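Local coordinates for protein SSD1 (Saccharomyces cerevisiae S288C, PDB 7AM1), which binds the untranslated regions of mRNAs and acts as a translational repressor, being a non-enzymatic pseudonuclease of the RNase II family, at residues A447-V452 against V671-L676; L524-D529 against I552-N557; S558-K563 against T658-P663. All blocks are in the same frame, centred on the assembly; numbering follows the deposited sequence.

Contact 1 (A447-V452 against V671-L676); sequences ATLSVV and VVHRQL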
loop_
_atom_site.group_PDB
_atom_site.type_symbol
_atom_site.label_atom_id
_atom_site.label_comp_id
_atom_site.label_asym_id
_atom_site.label_seq_id
_atom_site.Cartn_x
_atom_site.Cartn_y
_atom_site.Cartn_z
ATOM N N ALA A 447 3.194 -29.901 13.095
ATOM C CA ALA A 447 2.533 -30.348 11.879
ATOM C C ALA A 447 2.637 -29.255 10.823
ATOM O O ALA A 447 2.387 -28.078 11.109
ATOM C CB ALA A 447 1.070 -30.683 12.158
ATOM N N THR A 448 2.995 -29.641 9.601
ATOM C CA THR A 448 3.252 -28.680 8.541
ATOM C C THR A 448 2.683 -29.200 7.228
ATOM O O THR A 448 2.301 -30.366 7.104
ATOM C CB THR A 448 4.758 -28.394 8.399
ATOM O OG1 THR A 448 5.487 -29.629 8.399
ATOM C CG2 THR A 448 5.265 -27.519 9.543
ATOM N N LEU A 449 2.583 -28.299 6.258
ATOM C CA LEU A 449 2.350 -28.641 4.861
ATOM C C LEU A 449 3.611 -28.261 4.099
ATOM O O LEU A 449 4.095 -27.131 4.227
ATOM C CB LEU A 449 1.130 -27.907 4.296
ATOM C CG LEU A 449 -0.230 -28.173 4.955
ATOM C CD1 LEU A 449 -1.342 -27.358 4.282
ATOM C CD2 LEU A 449 -0.580 -29.655 4.932
ATOM N N SER A 450 4.154 -29.195 3.329
ATOM C CA SER A 450 5.469 -29.012 2.738
ATOM C C SER A 450 5.411 -29.099 1.223
ATOM O O SER A 450 4.639 -29.881 0.659
ATOM C CB SER A 450 6.457 -30.054 3.268
ATOM O OG SER A 450 6.617 -29.939 4.670
ATOM N N VAL A 451 6.239 -28.281 0.579
ATOM C CA VAL A 451 6.531 -28.378 -0.847
ATOM C C VAL A 451 8.030 -28.631 -0.978
ATOM O O VAL A 451 8.844 -27.789 -0.578
ATOM C CB VAL A 451 6.109 -27.109 -1.605
ATOM C CG1 VAL A 451 6.506 -27.214 -3.067
ATOM C CG2 VAL A 451 4.606 -26.875 -1.461
ATOM N N VAL A 452 8.392 -29.798 -1.508
ATOM C CA VAL A 452 9.781 -30.248 -1.568
ATOM C C VAL A 452 10.195 -30.335 -3.029
ATOM O O VAL A 452 9.600 -31.092 -3.805
ATOM C CB VAL A 452 9.965 -31.599 -0.858
ATOM C CG1 VAL A 452 11.421 -32.045 -0.914
ATOM C CG2 VAL A 452 9.485 -31.496 0.580
ATOM N N VAL A 671 -8.315 -21.263 3.661
ATOM C CA VAL A 671 -9.121 -21.876 2.611
ATOM C C VAL A 671 -8.231 -22.674 1.667
ATOM O O VAL A 671 -8.537 -23.818 1.310
ATOM C CB VAL A 671 -9.920 -20.799 1.854
ATOM C CG1 VAL A 671 -10.778 -21.439 0.779
ATOM C CG2 VAL A 671 -10.780 -19.981 2.818
ATOM N N VAL A 672 -7.113 -22.079 1.250
ATOM C CA VAL A 672 -6.194 -22.768 0.350
ATOM C C VAL A 672 -5.646 -24.032 1.002
ATOM O O VAL A 672 -5.512 -25.074 0.350
ATOM C CB VAL A 672 -5.063 -21.816 -0.083
ATOM C CG1 VAL A 672 -3.978 -22.575 -0.847
ATOM C CG2 VAL A 672 -5.622 -20.673 -0.917
ATOM N N HIS A 673 -5.308 -23.966 2.291
ATOM C CA HIS A 673 -4.793 -25.153 2.966
ATOM C C HIS A 673 -5.831 -26.271 2.990
ATOM O O HIS A 673 -5.505 -27.439 2.742
ATOM C CB HIS A 673 -4.354 -24.803 4.385
ATOM C CG HIS A 673 -3.016 -24.138 4.456
ATOM N ND1 HIS A 673 -2.182 -24.265 5.545
ATOM C CD2 HIS A 673 -2.372 -23.332 3.579
ATOM C CE1 HIS A 673 -1.077 -23.573 5.332
ATOM N NE2 HIS A 673 -1.168 -22.996 4.148
ATOM N N ARG A 674 -7.089 -25.936 3.285
ATOM C CA ARG A 674 -8.129 -26.958 3.289
ATOM C C ARG A 674 -8.368 -27.503 1.889
ATOM O O ARG A 674 -8.629 -28.701 1.727
ATOM C CB ARG A 674 -9.414 -26.389 3.888
ATOM C CG ARG A 674 -9.252 -25.982 5.348
ATOM C CD ARG A 674 -10.586 -25.783 6.054
ATOM N NE ARG A 674 -10.424 -25.781 7.508
ATOM C CZ ARG A 674 -10.306 -24.691 8.264
ATOM N NH1 ARG A 674 -10.335 -23.481 7.720
ATOM N NH2 ARG A 674 -10.158 -24.816 9.576
ATOM N N GLN A 675 -8.249 -26.654 0.867
ATOM C CA GLN A 675 -8.356 -27.133 -0.506
ATOM C C GLN A 675 -7.203 -28.064 -0.860
ATOM O O GLN A 675 -7.410 -29.094 -1.514
ATOM C CB GLN A 675 -8.406 -25.944 -1.464
ATOM C CG GLN A 675 -9.727 -25.199 -1.410
ATOM C CD GLN A 675 -9.871 -24.145 -2.494
ATOM O OE1 GLN A 675 -8.906 -23.798 -3.174
ATOM N NE2 GLN A 675 -11.085 -23.620 -2.650
ATOM N N LEU A 676 -5.985 -27.730 -0.432
ATOM C CA LEU A 676 -4.844 -28.584 -0.740
ATOM C C LEU A 676 -4.977 -29.944 -0.066
ATOM O O LEU A 676 -4.691 -30.979 -0.680
ATOM C CB LEU A 676 -3.542 -27.911 -0.314
ATOM C CG LEU A 676 -2.265 -28.725 -0.571
ATOM C CD1 LEU A 676 -2.099 -29.010 -2.056
ATOM C CD2 LEU A 676 -1.049 -28.012 -0.009
#
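The imidazole of H673 takes the CD1 methyl of L449 over one face, while its NE2 is hydrogen-bonded to the carbonyl oxygen of F660, whose own ring meets the imidazole with planes about 40° apart. This is a strand-on-helix contact inside the RNB domain: strand 446-456 of the mixed sheet presents one buried leucine to helix 668-681. The approach is a CH-pi contact. L449 CD1 stands 3.8 Å from the centroid of the H673 ring and 27° off its normal, displaced toward the rim on the ND1 side. With CG beside the backbone N (chi1 -61°) and CD1 extended beyond it, the leucine spans much of the 8.2 Å between L449 CA and H673 CA. The histidine is turned so that its ring comes nearer the strand than its backbone does, and the bond from NE2 to the F660 carbonyl helps fix the ring's rotation. One turn further along the helix, L676 adds a looser apolar touch. V451, two residues along the strand, packs on V556 and T559 of helix 544-568, so the sheet faces both helices here. L449 CD1 lies 4.4 Å from L676 CD2 but only 3.4 Å from H673 ND1.

Contact 2 (L524-D529 against I552-N557); sequences LLESLD and IKRKVN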
loop_
_atom_site.group_PDB
_atom_site.type_symbol
_atom_site.label_atom_id
_atom_site.label_comp_id
_atom_site.label_asym_id
_atom_site.label_seq_id
_atom_site.Cartn_x
_atom_site.Cartn_y
_atom_site.Cartn_z
ATOM N N LEU A 524 7.898 -1.803 -4.202
ATOM C CA LEU A 524 6.528 -1.331 -4.375
ATOM C C LEU A 524 5.676 -2.386 -5.075
ATOM O O LEU A 524 4.517 -2.603 -4.702
ATOM C CB LEU A 524 6.523 -0.003 -5.140
ATOM C CG LEU A 524 7.283 1.152 -4.467
ATOM C CD1 LEU A 524 7.214 2.433 -5.291
ATOM C CD2 LEU A 524 6.801 1.423 -3.048
ATOM N N LEU A 525 6.230 -3.077 -6.072
ATOM C CA LEU A 525 5.450 -4.126 -6.721
ATOM C C LEU A 525 5.114 -5.245 -5.737
ATOM O O LEU A 525 4.007 -5.790 -5.768
ATOM C CB LEU A 525 6.187 -4.679 -7.938
ATOM C CG LEU A 525 6.493 -3.697 -9.073
ATOM C CD1 LEU A 525 6.740 -4.461 -10.375
ATOM C CD2 LEU A 525 5.406 -2.650 -9.258
ATOM N N GLU A 526 6.042 -5.586 -4.836
ATOM C CA GLU A 526 5.720 -6.569 -3.802
ATOM C C GLU A 526 4.477 -6.150 -3.021
ATOM O O GLU A 526 3.608 -6.982 -2.731
ATOM C CB GLU A 526 6.916 -6.765 -2.866
ATOM C CG GLU A 526 6.598 -7.350 -1.482
ATOM C CD GLU A 526 6.080 -8.783 -1.507
ATOM O OE1 GLU A 526 6.131 -9.438 -2.572
ATOM O OE2 GLU A 526 5.636 -9.259 -0.440
ATOM N N SER A 527 4.361 -4.856 -2.695
ATOM C CA SER A 527 3.249 -4.386 -1.875
ATOM C C SER A 527 1.922 -4.432 -2.618
ATOM O O SER A 527 0.872 -4.308 -1.980
ATOM C CB SER A 527 3.521 -2.965 -1.350
ATOM O OG SER A 527 3.286 -1.973 -2.331
ATOM N N LEU A 528 1.938 -4.585 -3.943
ATOM C CA LEU A 528 0.705 -4.880 -4.658
ATOM C C LEU A 528 0.155 -6.253 -4.301
ATOM O O LEU A 528 -1.049 -6.477 -4.452
ATOM C CB LEU A 528 0.925 -4.801 -6.169
ATOM C CG LEU A 528 1.194 -3.411 -6.750
ATOM C CD1 LEU A 528 1.667 -3.533 -8.195
ATOM C CD2 LEU A 528 -0.055 -2.528 -6.659
ATOM N N ASP A 529 0.995 -7.180 -3.835
ATOM C CA ASP A 529 0.496 -8.507 -3.510
ATOM C C ASP A 529 0.318 -8.748 -2.020
ATOM O O ASP A 529 -0.614 -9.452 -1.630
ATOM C CB ASP A 529 1.421 -9.599 -4.054
ATOM C CG ASP A 529 0.813 -10.976 -3.909
ATOM O OD1 ASP A 529 -0.200 -11.235 -4.596
ATOM O OD2 ASP A 529 1.323 -11.781 -3.098
ATOM N N ILE A 552 11.520 -17.733 -2.717
ATOM C CA ILE A 552 11.197 -19.133 -2.465
ATOM C C ILE A 552 9.709 -19.290 -2.179
ATOM O O ILE A 552 9.065 -20.212 -2.687
ATOM C CB ILE A 552 12.071 -19.690 -1.324
ATOM C CG1 ILE A 552 13.513 -19.874 -1.813
ATOM C CG2 ILE A 552 11.509 -21.017 -0.808
ATOM C CD1 ILE A 552 14.512 -20.126 -0.703
ATOM N N LYS A 553 9.135 -18.385 -1.381
ATOM C CA LYS A 553 7.707 -18.452 -1.079
ATOM C C LYS A 553 6.860 -18.203 -2.322
ATOM O O LYS A 553 5.778 -18.786 -2.465
ATOM C CB LYS A 553 7.355 -17.441 0.013
ATOM C CG LYS A 553 7.792 -17.860 1.408
ATOM C CD LYS A 553 7.597 -16.748 2.426
ATOM C CE LYS A 553 7.938 -17.220 3.830
ATOM N NZ LYS A 553 7.758 -16.142 4.845
ATOM N N ARG A 554 7.317 -17.321 -3.218
ATOM C CA ARG A 554 6.579 -17.080 -4.454
ATOM C C ARG A 554 6.533 -18.339 -5.306
ATOM O O ARG A 554 5.502 -18.660 -5.910
ATOM C CB ARG A 554 7.216 -15.931 -5.235
ATOM C CG ARG A 554 6.919 -14.543 -4.649
ATOM C CD ARG A 554 7.747 -13.458 -5.312
ATOM N NE ARG A 554 7.355 -12.133 -4.836
ATOM C CZ ARG A 554 7.814 -10.988 -5.327
ATOM N NH1 ARG A 554 8.693 -10.994 -6.321
ATOM N NH2 ARG A 554 7.387 -9.835 -4.825
ATOM N N LYS A 555 7.639 -19.078 -5.348
ATOM C CA LYS A 555 7.649 -20.349 -6.057
ATOM C C LYS A 555 6.718 -21.348 -5.382
ATOM O O LYS A 555 5.938 -22.036 -6.052
ATOM C CB LYS A 555 9.078 -20.892 -6.125
ATOM C CG LYS A 555 9.206 -22.243 -6.826
ATOM C CD LYS A 555 8.837 -22.148 -8.299
ATOM C CE LYS A 555 8.630 -23.517 -8.901
ATOM N NZ LYS A 555 8.479 -23.460 -10.379
ATOM N N VAL A 556 6.786 -21.448 -4.052
ATOM C CA VAL A 556 5.910 -22.366 -3.330
ATOM C C VAL A 556 4.449 -22.042 -3.618
ATOM O O VAL A 556 3.655 -22.925 -3.958
ATOM C CB VAL A 556 6.209 -22.318 -1.821
ATOM C CG1 VAL A 556 5.158 -23.093 -1.046
ATOM C CG2 VAL A 556 7.612 -22.855 -1.536
ATOM N N ASN A 557 4.071 -20.769 -3.487
ATOM C CA ASN A 557 2.690 -20.380 -3.756
ATOM C C ASN A 557 2.297 -20.716 -5.189
ATOM O O ASN A 557 1.158 -21.116 -5.452
ATOM C CB ASN A 557 2.499 -18.884 -3.507
ATOM C CG ASN A 557 2.479 -18.527 -2.037
ATOM O OD1 ASN A 557 1.982 -19.283 -1.203
ATOM N ND2 ASN A 557 2.992 -17.349 -1.716
HETATM O O HOH W 1 5.735 -12.177 -2.479
#
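E526 and R554 join helix 523-529 to helix 544-568 of the RNB domain through an interhelical salt bridge, with R554 NH2 donating to E526 OE1 over 2.6 Å. The two residues reach the meeting point in different ways. R554 runs extended from CG to NE, so the whole arm projects from its helix and brings the guanidinium edge up to the acid. E526 sets off with CG opposite its backbone N (chi1 159°) and then bends at chi2 (66°), which folds OE1 back toward the arginine; the same R554 NH2 also lies 3.7 Å from E526 CB. The bond meets OE1 on its anti side, near both planes, although carboxylate and guanidinium are turned 32° from each other. Only NH2 bonds the carboxylate directly, a single-point grip, and NE reaches OE1 through a water. N550 ND2 also bonds to E526 OE1, so three partners hold this oxygen. R554 NH1 turns to E551 OE2 on its own helix, which ties the guanidinium to a second acid and probably spreads its charge between the two. The bridging water donates to E526 OE1 at 2.8 Å and accepts from R554 NE at 2.9 Å.

Contact 3 (S558-K563 against T658-P663); sequences STVAEK and THFTAP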
loop_
_atom_site.group_PDB
_atom_site.type_symbol
_atom_site.label_atom_id
_atom_site.label_comp_id
_atom_site.label_asym_id
_atom_site.label_seq_id
_atom_site.Cartn_x
_atom_site.Cartn_y
_atom_site.Cartn_z
ATOM N N SER A 558 3.221 -20.520 -6.133
ATOM C CA SER A 558 2.962 -20.872 -7.523
ATOM C C SER A 558 2.679 -22.362 -7.667
ATOM O O SER A 558 1.761 -22.766 -8.393
ATOM C CB SER A 558 4.164 -20.469 -8.379
ATOM O OG SER A 558 4.018 -20.915 -9.713
ATOM N N THR A 559 3.467 -23.193 -6.985
ATOM C CA THR A 559 3.299 -24.637 -7.071
ATOM C C THR A 559 1.956 -25.067 -6.508
ATOM O O THR A 559 1.269 -25.913 -7.095
ATOM C CB THR A 559 4.444 -25.331 -6.330
ATOM O OG1 THR A 559 5.676 -25.059 -7.010
ATOM C CG2 THR A 559 4.216 -26.836 -6.245
ATOM N N VAL A 560 1.570 -24.501 -5.365
ATOM C CA VAL A 560 0.307 -24.870 -4.742
ATOM C C VAL A 560 -0.865 -24.431 -5.613
ATOM O O VAL A 560 -1.832 -25.182 -5.791
ATOM C CB VAL A 560 0.238 -24.276 -3.323
ATOM C CG1 VAL A 560 -1.150 -24.441 -2.726
ATOM C CG2 VAL A 560 1.286 -24.948 -2.435
ATOM N N ALA A 561 -0.788 -23.225 -6.188
ATOM C CA ALA A 561 -1.849 -22.751 -7.074
ATOM C C ALA A 561 -2.049 -23.699 -8.250
ATOM O O ALA A 561 -3.184 -24.041 -8.601
ATOM C CB ALA A 561 -1.527 -21.344 -7.581
ATOM N N GLU A 562 -0.951 -24.117 -8.887
ATOM C CA GLU A 562 -1.037 -25.046 -10.010
ATOM C C GLU A 562 -1.675 -26.360 -9.583
ATOM O O GLU A 562 -2.508 -26.924 -10.305
ATOM C CB GLU A 562 0.365 -25.287 -10.575
ATOM C CG GLU A 562 0.965 -24.066 -11.259
ATOM C CD GLU A 562 2.436 -24.234 -11.624
ATOM O OE1 GLU A 562 3.040 -25.258 -11.242
ATOM O OE2 GLU A 562 2.994 -23.320 -12.271
ATOM N N LYS A 563 -1.306 -26.852 -8.399
ATOM C CA LYS A 563 -1.815 -28.131 -7.925
ATOM C C LYS A 563 -3.313 -28.078 -7.651
ATOM O O LYS A 563 -4.061 -28.960 -8.092
ATOM C CB LYS A 563 -1.056 -28.554 -6.666
ATOM C CG LYS A 563 -1.537 -29.869 -6.081
ATOM C CD LYS A 563 -0.426 -30.590 -5.344
ATOM C CE LYS A 563 0.661 -31.063 -6.303
ATOM N N THR A 658 -1.571 -18.163 -5.921
ATOM C CA THR A 658 -2.466 -18.117 -4.775
ATOM C C THR A 658 -1.626 -17.832 -3.537
ATOM O O THR A 658 -0.417 -17.588 -3.628
ATOM C CB THR A 658 -3.274 -19.409 -4.613
ATOM O OG1 THR A 658 -4.283 -19.201 -3.613
ATOM C CG2 THR A 658 -2.388 -20.572 -4.191
ATOM N N HIS A 659 -2.266 -17.878 -2.372
ATOM C CA HIS A 659 -1.610 -17.600 -1.102
ATOM C C HIS A 659 -1.698 -18.820 -0.200
ATOM O O HIS A 659 -2.795 -19.244 0.183
ATOM C CB HIS A 659 -2.222 -16.374 -0.427
ATOM C CG HIS A 659 -1.596 -15.088 -0.858
ATOM N ND1 HIS A 659 -2.024 -13.863 -0.396
ATOM C CD2 HIS A 659 -0.564 -14.834 -1.698
ATOM C CE1 HIS A 659 -1.294 -12.910 -0.945
ATOM N NE2 HIS A 659 -0.396 -13.471 -1.734
ATOM N N PHE A 660 -0.531 -19.362 0.144
ATOM C CA PHE A 660 -0.393 -20.585 0.922
ATOM C C PHE A 660 0.626 -20.464 2.046
ATOM O O PHE A 660 0.510 -21.204 3.031
ATOM C CB PHE A 660 -0.004 -21.740 -0.025
ATOM C CG PHE A 660 0.607 -22.946 0.646
ATOM C CD1 PHE A 660 -0.187 -24.009 1.053
ATOM C CD2 PHE A 660 1.982 -23.049 0.804
ATOM C CE1 PHE A 660 0.376 -25.134 1.643
ATOM C CE2 PHE A 660 2.551 -24.171 1.395
ATOM C CZ PHE A 660 1.746 -25.214 1.813
ATOM N N THR A 661 1.560 -19.509 1.976
ATOM C CA THR A 661 2.754 -19.502 2.813
ATOM C C THR A 661 2.624 -18.700 4.108
ATOM O O THR A 661 3.610 -18.602 4.846
ATOM C CB THR A 661 3.956 -18.949 2.017
ATOM O OG1 THR A 661 3.572 -17.754 1.316
ATOM C CG2 THR A 661 4.491 -19.982 1.015
ATOM N N ALA A 662 1.460 -18.127 4.418
ATOM C CA ALA A 662 1.318 -17.268 5.599
ATOM C C ALA A 662 -0.039 -17.473 6.265
ATOM O O ALA A 662 -0.807 -16.525 6.457
ATOM C CB ALA A 662 1.532 -15.802 5.219
ATOM N N PRO A 663 -0.346 -18.708 6.676
ATOM C CA PRO A 663 -1.637 -18.961 7.342
ATOM C C PRO A 663 -1.764 -18.336 8.723
ATOM O O PRO A 663 -2.890 -18.225 9.225
ATOM C CB PRO A 663 -1.688 -20.493 7.421
ATOM C CG PRO A 663 -0.237 -20.883 7.527
ATOM C CD PRO A 663 0.471 -19.932 6.587
#
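V560 and A561 lie on a regular turn of helix 544-568, closed by the bond from E562 N to S558 O, and face an irregular loop that runs nearly fully extended at T658 before it turns at F660. The backbones come closest at A561 and T658, where the CA atoms are 5.2 Å apart; V560 and F660 stand further off and leave the space between them to side chains. V560 CG2 sits over the middle of the F660 ring, 3.8 Å from its centroid and 12° off the normal, while V560 CG1 lies against F660 CB and CD1. The two side chains cross at about a right angle. Where the backbones are close, A561 CB meets T658 CG2 at 3.6 Å. The chi1 of T658 (-170°) sets OG1 opposite its backbone N, where it bonds to L573 O, and leaves CG2 for the helix. With alanine replacing F660, V560 CG2 would probably lose the ring face it rests on, opening a gap between helix and loop. The loop sequence THFTAP matches part of the RNase II family signature, here pinned against a helix of the RNB domain in a protein that is no longer a nuclease.

In the fold
All three contacts belong to the RNB domain and lie on the same side of the chain's centre. Contacts 1 and 3 have centres about 8 Å apart, contacts 2 and 3 about 11 Å, and contacts 1 and 2 about 18 Å. Contacts 2 and 3 use successive parts of helix 544-568 and follow one another along the chain, both nested within the long loop that contact 1 closes. Segment 658-663 is the junction: N557 OD1 pairs with F660 N at 2.9 Å, H659 NE2 with D529 OD2 at 2.8 Å, and P663 CG packs on H673 CE1 at 3.6 Å. The signature loop thus meets all three helices, and strand 446-456 packs beside it.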